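Local structure of hemoglobin component VII (Tokunagayusurika akamusi, 1X46) at residues K43-F47 with P60-H64; F109-E113 with M142-F147. The protein binds heme b and, as a globin of the midge larva, probably carries or stores oxygen. Residues are numbered along the deposited sequence.

A globin holds its heme by enclosing the porphyrin between helices, and the two contacts illustrate this from different sides. Contact 1 (43-47 with 60-64) brings the CD-region phenylalanines against the distal histidine, on the face where a water occupies the sixth iron position. Contact 2 (109-113 with 142-147) pairs the G and H helices deeper in the chain, and its Phe109 borders the porphyrin next to His99, the axial ligand on the other face. The centres of contact 1 and contact 2 are about 21 Å apart. Nearest atoms of the two are about 7 Å apart, so they do not touch; what they share is the heme. Phe44 CZ comes within 3.3 Å of HEM CHD, and Phe109 CE1 within 3.5 Å of HEM CHC.

Contact 1 of 2, residues K43-F47 with P60-H64; sequences KFSAF and PFALH. With HEM (protoporphyrin IX containing Fe), chain B.
Part of the distal heme pocket of a globin is formed where the CD corner meets the E helix, here residues 43-47 with 60-64. Residues 43-47 are non-helical: Phe44 is extended (phi/psi -90/130), then a turn hydrogen-bonds Phe47 N to Phe44 O at 3.1 Å. Residues 60-64 are helical, with His64 N bonded to Pro60 O at 3.2 Å. The closest CA atoms across the pair, Phe47 and Phe61, are 7.9 Å apart. Phe44 (chi1 m, chi2 -105°) presents its ring edge to the face of His64 (chi1 t, chi2 68°), a T-shaped pair with centroids 4.9 Å apart and planes at 73°; Phe44 CE1 lies 3.2 Å from His64 NE2. One face of the Phe44 ring lies against pyrrole D of the heme, with Phe44 CZ 3.3 Å from HEM CHD. Phe47 (chi1 m, chi2 -51°) instead offers its face to the edge of Phe61 (chi1 t, chi2 76°; centroids 5.6 Å apart, planes at 72°), while Phe47 CZ approaches Pro60 O at 3.4 Å and His64 CB at 3.7 Å. Phe61 continues this apolar cluster to helices 26-36 and 52-55. Ser45 N donates to HEM O2D at 3.2 Å. His64 NE2 hydrogen-bonds, at 2.7 Å, the water 2.1 Å from HEM FE. The aromatic rings thus pack around an imidazole whose NE2 meets the iron-bound water, consistent with the distal histidine's usual role of stabilising bound oxygen.

Contact 2 of 2, residues F109-E113 with M142-F147; sequences FEEFE and MYSVVF. With HEM (protoporphyrin IX containing Fe), chain B.
Two nearly antiparallel helical segments, 109-113 and 142-146, run at 159° with their axes 12.5 Å apart at closest approach, a spacing bridged by large side chains. The nearest CA atoms are those of Phe109 and Tyr143, 8.3 Å apart. Phe109 (chi1 -81°, chi2 -77°) is the hub. Val146 CG1 makes a CH-pi contact over one ring face, 4.3 Å from the centroid, while the heme methyl CMC lies over the opposite face. Met142, all three chi angles t, extends its CE to 3.5 Å from Phe109 CD1. Tyr143 (chi1 m, chi2 -20°) starts sideways, yet its ring end nears the partner helix: Tyr143 CE1 is 4.0 Å from Phe109 CB, and its OH donates a hydrogen bond to Glu113 OE1 (chi1 and chi2 t) at 2.7 Å. Phe147 (chi1 m, chi2 6°) turns its ring edge to Phe109 CB, 4.1 Å from Phe147 CE1, and to Glu110. Phe112 (chi1 t) turns to the heme vinyl, Phe112 CE2 lying 3.9 Å from HEM CBB. Phe109 also meets the axial ligand His99 edge-to-face. This is the antiparallel G-H helix pairing of the globin fold, in which the G helix, through Phe109 and Phe112, lines the heme pocket and the H helix backs Phe109.

Contact 1 of 2, residues K43-F47 with P60-H64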
# COMPACT_ATOMS: atom_id res chain seq x y z
N LYS A 43 -12.53 11.17 0.88
CA LYS A 43 -12.53 11.05 -0.59
C LYS A 43 -13.38 9.89 -1.11
O LYS A 43 -13.69 9.82 -2.32
CB LYS A 43 -11.09 10.89 -1.09
CG LYS A 43 -10.18 12.01 -0.65
CD LYS A 43 -8.90 12.02 -1.45
CE LYS A 43 -7.98 13.12 -0.98
NZ LYS A 43 -8.35 14.39 -1.66
N PHE A 44 -13.74 8.97 -0.22
CA PHE A 44 -14.41 7.73 -0.64
C PHE A 44 -15.92 7.84 -0.68
O PHE A 44 -16.53 8.22 0.30
CB PHE A 44 -14.03 6.57 0.26
CG PHE A 44 -12.60 6.12 0.10
CD1 PHE A 44 -12.29 4.94 -0.59
CD2 PHE A 44 -11.57 6.91 0.59
CE1 PHE A 44 -10.98 4.54 -0.74
CE2 PHE A 44 -10.26 6.51 0.43
CZ PHE A 44 -9.96 5.33 -0.24
N SER A 45 -16.54 7.45 -1.79
CA SER A 45 -17.99 7.51 -1.91
C SER A 45 -18.72 6.69 -0.85
O SER A 45 -19.75 7.13 -0.33
CB SER A 45 -18.46 7.07 -3.30
OG SER A 45 -17.86 7.88 -4.29
N ALA A 46 -18.18 5.52 -0.51
CA ALA A 46 -18.83 4.67 0.46
C ALA A 46 -18.56 5.08 1.91
O ALA A 46 -19.27 4.64 2.80
CB ALA A 46 -18.43 3.19 0.27
N PHE A 47 -17.52 5.88 2.14
CA PHE A 47 -17.06 6.16 3.52
C PHE A 47 -17.10 7.61 3.97
O PHE A 47 -17.05 7.86 5.18
CB PHE A 47 -15.65 5.58 3.72
CG PHE A 47 -15.50 4.16 3.21
CD1 PHE A 47 -16.41 3.16 3.59
CD2 PHE A 47 -14.47 3.86 2.35
CE1 PHE A 47 -16.27 1.84 3.12
CE2 PHE A 47 -14.34 2.56 1.84
CZ PHE A 47 -15.25 1.57 2.22
N PRO A 60 -19.30 -3.20 3.02
CA PRO A 60 -18.65 -2.22 2.14
C PRO A 60 -17.20 -1.90 2.57
O PRO A 60 -16.34 -1.66 1.72
CB PRO A 60 -19.55 -0.99 2.29
CG PRO A 60 -20.89 -1.58 2.65
CD PRO A 60 -20.57 -2.68 3.57
N PHE A 61 -16.96 -1.85 3.87
CA PHE A 61 -15.61 -1.60 4.35
C PHE A 61 -14.64 -2.75 4.04
O PHE A 61 -13.55 -2.52 3.51
CB PHE A 61 -15.63 -1.32 5.87
CG PHE A 61 -14.36 -0.67 6.39
CD1 PHE A 61 -14.11 0.67 6.17
CD2 PHE A 61 -13.46 -1.42 7.12
CE1 PHE A 61 -12.96 1.26 6.70
CE2 PHE A 61 -12.28 -0.83 7.65
CZ PHE A 61 -12.05 0.52 7.41
N ALA A 62 -15.05 -3.99 4.33
CA ALA A 62 -14.24 -5.14 4.00
C ALA A 62 -14.06 -5.23 2.47
O ALA A 62 -13.01 -5.62 2.00
CB ALA A 62 -14.91 -6.42 4.50
N LEU A 63 -15.10 -4.85 1.72
CA LEU A 63 -14.98 -4.90 0.27
C LEU A 63 -13.83 -4.01 -0.22
O LEU A 63 -12.95 -4.47 -0.97
CB LEU A 63 -16.31 -4.51 -0.38
CG LEU A 63 -16.25 -4.39 -1.92
CD1 LEU A 63 -15.75 -5.66 -2.64
CD2 LEU A 63 -17.66 -3.97 -2.40
N HIS A 64 -13.79 -2.75 0.22
CA HIS A 64 -12.72 -1.88 -0.25
C HIS A 64 -11.34 -2.35 0.27
O HIS A 64 -10.34 -2.31 -0.45
CB HIS A 64 -12.93 -0.41 0.11
CG HIS A 64 -11.93 0.44 -0.58
ND1 HIS A 64 -11.96 0.59 -1.94
CD2 HIS A 64 -10.76 0.97 -0.15
CE1 HIS A 64 -10.89 1.27 -2.32
NE2 HIS A 64 -10.13 1.48 -1.26
CHA HEM B . -10.25 3.06 -5.19
CHB HEM B . -6.16 0.49 -4.73
CHC HEM B . -4.17 4.15 -2.25
CHD HEM B . -8.24 6.72 -2.68
C1A HEM B . -9.34 2.04 -5.22
C2A HEM B . -9.58 0.73 -5.78
C3A HEM B . -8.45 0.04 -5.64
C4A HEM B . -7.45 0.87 -5.05
CMA HEM B . -8.23 -1.42 -6.10
CAA HEM B . -10.96 0.22 -6.33
CBA HEM B . -11.35 0.70 -7.74
CGA HEM B . -10.41 0.14 -8.77
O1A HEM B . -9.77 0.93 -9.50
O2A HEM B . -10.28 -1.11 -8.88
C1B HEM B . -5.28 1.22 -3.97
C2B HEM B . -3.96 0.82 -3.55
C3B HEM B . -3.41 1.84 -2.85
C4B HEM B . -4.38 2.92 -2.86
CMB HEM B . -3.35 -0.57 -3.84
CAB HEM B . -2.04 2.00 -2.15
CBB HEM B . -1.05 1.11 -2.23
C1C HEM B . -5.08 5.16 -2.13
C2C HEM B . -4.89 6.44 -1.46
C3C HEM B . -6.03 7.14 -1.55
C4C HEM B . -6.96 6.35 -2.33
CMC HEM B . -3.58 6.89 -0.77
CAC HEM B . -6.31 8.56 -0.99
C1D HEM B . -9.11 5.99 -3.44
C2D HEM B . -10.43 6.43 -3.80
C3D HEM B . -11.04 5.31 -4.58
C4D HEM B . -10.04 4.27 -4.57
CMD HEM B . -11.07 7.79 -3.44
CAD HEM B . -12.47 5.29 -5.19
CBD HEM B . -13.50 4.90 -4.14
CGD HEM B . -14.90 5.01 -4.71
O1D HEM B . -15.06 4.97 -5.95
O2D HEM B . -15.86 5.16 -3.92
NA HEM B . -8.03 2.09 -4.79
NB HEM B . -5.52 2.52 -3.51
NC HEM B . -6.36 5.14 -2.67
ND HEM B . -8.89 4.69 -3.94
FE HEM B . -7.19 3.61 -3.73
O HOH W 1 -7.88 2.92 -1.90

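Contact 2 of 2, residues F109-E113 with M142-F147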
# COMPACT_ATOMS: atom_id res chain seq x y z
N PHE A 109 -0.25 9.17 -1.16
CA PHE A 109 0.42 7.85 -1.19
C PHE A 109 1.45 7.71 -0.08
O PHE A 109 1.53 6.67 0.58
CB PHE A 109 0.98 7.54 -2.58
CG PHE A 109 -0.06 7.01 -3.54
CD1 PHE A 109 -0.50 5.69 -3.45
CD2 PHE A 109 -0.62 7.84 -4.51
CE1 PHE A 109 -1.47 5.20 -4.30
CE2 PHE A 109 -1.59 7.36 -5.39
CZ PHE A 109 -2.02 6.05 -5.30
N GLU A 110 2.20 8.77 0.17
CA GLU A 110 3.16 8.73 1.26
C GLU A 110 2.48 8.55 2.63
O GLU A 110 3.02 7.87 3.50
CB GLU A 110 4.01 10.01 1.29
CG GLU A 110 4.94 10.18 0.09
CD GLU A 110 5.83 11.41 0.22
OE1 GLU A 110 5.60 12.26 1.11
OE2 GLU A 110 6.81 11.49 -0.55
N GLU A 111 1.29 9.14 2.79
CA GLU A 111 0.51 8.99 4.02
C GLU A 111 0.10 7.53 4.20
O GLU A 111 0.17 6.99 5.31
CB GLU A 111 -0.71 9.91 3.98
CG GLU A 111 -0.33 11.38 4.10
CD GLU A 111 -1.48 12.32 3.79
OE1 GLU A 111 -2.48 11.89 3.14
OE2 GLU A 111 -1.40 13.50 4.23
N PHE A 112 -0.29 6.89 3.09
CA PHE A 112 -0.65 5.47 3.14
C PHE A 112 0.57 4.65 3.56
O PHE A 112 0.49 3.75 4.40
CB PHE A 112 -1.18 5.00 1.77
CG PHE A 112 -1.62 3.56 1.78
CD1 PHE A 112 -2.95 3.25 2.03
CD2 PHE A 112 -0.70 2.52 1.60
CE1 PHE A 112 -3.36 1.92 2.08
CE2 PHE A 112 -1.10 1.18 1.64
CZ PHE A 112 -2.46 0.90 1.90
N GLU A 113 1.74 4.97 2.99
CA GLU A 113 2.99 4.34 3.41
C GLU A 113 3.26 4.53 4.91
O GLU A 113 3.61 3.59 5.60
CB GLU A 113 4.15 4.87 2.56
CG GLU A 113 5.53 4.47 3.07
CD GLU A 113 6.69 5.15 2.33
OE1 GLU A 113 6.49 6.10 1.58
OE2 GLU A 113 7.85 4.73 2.59
N MET A 142 7.84 1.93 -6.36
CA MET A 142 6.43 2.16 -6.69
C MET A 142 6.20 3.63 -7.11
O MET A 142 5.57 3.91 -8.14
CB MET A 142 5.53 1.82 -5.48
CG MET A 142 4.10 2.28 -5.62
SD MET A 142 3.25 2.12 -3.98
CE MET A 142 1.93 3.31 -4.17
N TYR A 143 6.68 4.56 -6.29
CA TYR A 143 6.51 5.99 -6.55
C TYR A 143 7.14 6.45 -7.86
O TYR A 143 6.63 7.33 -8.52
CB TYR A 143 7.09 6.84 -5.40
CG TYR A 143 6.42 6.60 -4.06
CD1 TYR A 143 5.14 6.03 -3.96
CD2 TYR A 143 7.09 6.92 -2.87
CE1 TYR A 143 4.56 5.83 -2.73
CE2 TYR A 143 6.51 6.72 -1.64
CZ TYR A 143 5.25 6.17 -1.58
OH TYR A 143 4.62 5.94 -0.36
N SER A 144 8.26 5.83 -8.23
CA SER A 144 8.94 6.23 -9.45
C SER A 144 8.04 6.04 -10.68
O SER A 144 8.17 6.77 -11.66
CB SER A 144 10.26 5.47 -9.59
OG SER A 144 10.04 4.13 -9.98
N VAL A 145 7.12 5.09 -10.60
CA VAL A 145 6.21 4.78 -11.68
C VAL A 145 4.83 5.41 -11.45
O VAL A 145 4.19 5.85 -12.39
CB VAL A 145 6.10 3.25 -11.86
CG1 VAL A 145 4.97 2.88 -12.80
CG2 VAL A 145 7.42 2.69 -12.37
N VAL A 146 4.40 5.44 -10.19
CA VAL A 146 3.07 5.98 -9.87
C VAL A 146 3.02 7.51 -9.88
O VAL A 146 2.09 8.08 -10.44
CB VAL A 146 2.55 5.41 -8.52
CG1 VAL A 146 1.31 6.15 -7.98
CG2 VAL A 146 2.27 3.94 -8.65
N PHE A 147 3.99 8.18 -9.28
CA PHE A 147 3.96 9.65 -9.18
C PHE A 147 3.83 10.38 -10.53
O PHE A 147 3.03 11.30 -10.61
CB PHE A 147 5.13 10.23 -8.35
CG PHE A 147 5.02 10.00 -6.85
CD1 PHE A 147 4.01 9.22 -6.28
CD2 PHE A 147 5.99 10.56 -6.01
CE1 PHE A 147 3.97 9.03 -4.88
CE2 PHE A 147 5.96 10.36 -4.63
CZ PHE A 147 4.94 9.59 -4.07
CHA HEM B . -10.25 3.06 -5.19
CHB HEM B . -6.16 0.49 -4.73
CHC HEM B . -4.17 4.15 -2.25
CHD HEM B . -8.24 6.72 -2.68
C1A HEM B . -9.34 2.04 -5.22
C2A HEM B . -9.58 0.73 -5.78
C3A HEM B . -8.45 0.04 -5.64
C4A HEM B . -7.45 0.87 -5.05
CMA HEM B . -8.23 -1.42 -6.10
CAA HEM B . -10.96 0.22 -6.33
CBA HEM B . -11.35 0.70 -7.74
CGA HEM B . -10.41 0.14 -8.77
O1A HEM B . -9.77 0.93 -9.50
O2A HEM B . -10.28 -1.11 -8.88
C1B HEM B . -5.28 1.22 -3.97
C2B HEM B . -3.96 0.82 -3.55
C3B HEM B . -3.41 1.84 -2.85
C4B HEM B . -4.38 2.92 -2.86
CMB HEM B . -3.35 -0.57 -3.84
CAB HEM B . -2.04 2.00 -2.15
CBB HEM B . -1.05 1.11 -2.23
C1C HEM B . -5.08 5.16 -2.13
C2C HEM B . -4.89 6.44 -1.46
C3C HEM B . -6.03 7.14 -1.55
C4C HEM B . -6.96 6.35 -2.33
CMC HEM B . -3.58 6.89 -0.77
CAC HEM B . -6.31 8.56 -0.99
C1D HEM B . -9.11 5.99 -3.44
C2D HEM B . -10.43 6.43 -3.80
C3D HEM B . -11.04 5.31 -4.58
C4D HEM B . -10.04 4.27 -4.57
CMD HEM B . -11.07 7.79 -3.44
CAD HEM B . -12.47 5.29 -5.19
CBD HEM B . -13.50 4.90 -4.14
CGD HEM B . -14.90 5.01 -4.71
O1D HEM B . -15.06 4.97 -5.95
O2D HEM B . -15.86 5.16 -3.92
NA HEM B . -8.03 2.09 -4.79
NB HEM B . -5.52 2.52 -3.51
NC HEM B . -6.36 5.14 -2.67
ND HEM B . -8.89 4.69 -3.94
FE HEM B . -7.19 3.61 -3.73
O HOH W 1 -7.88 2.92 -1.90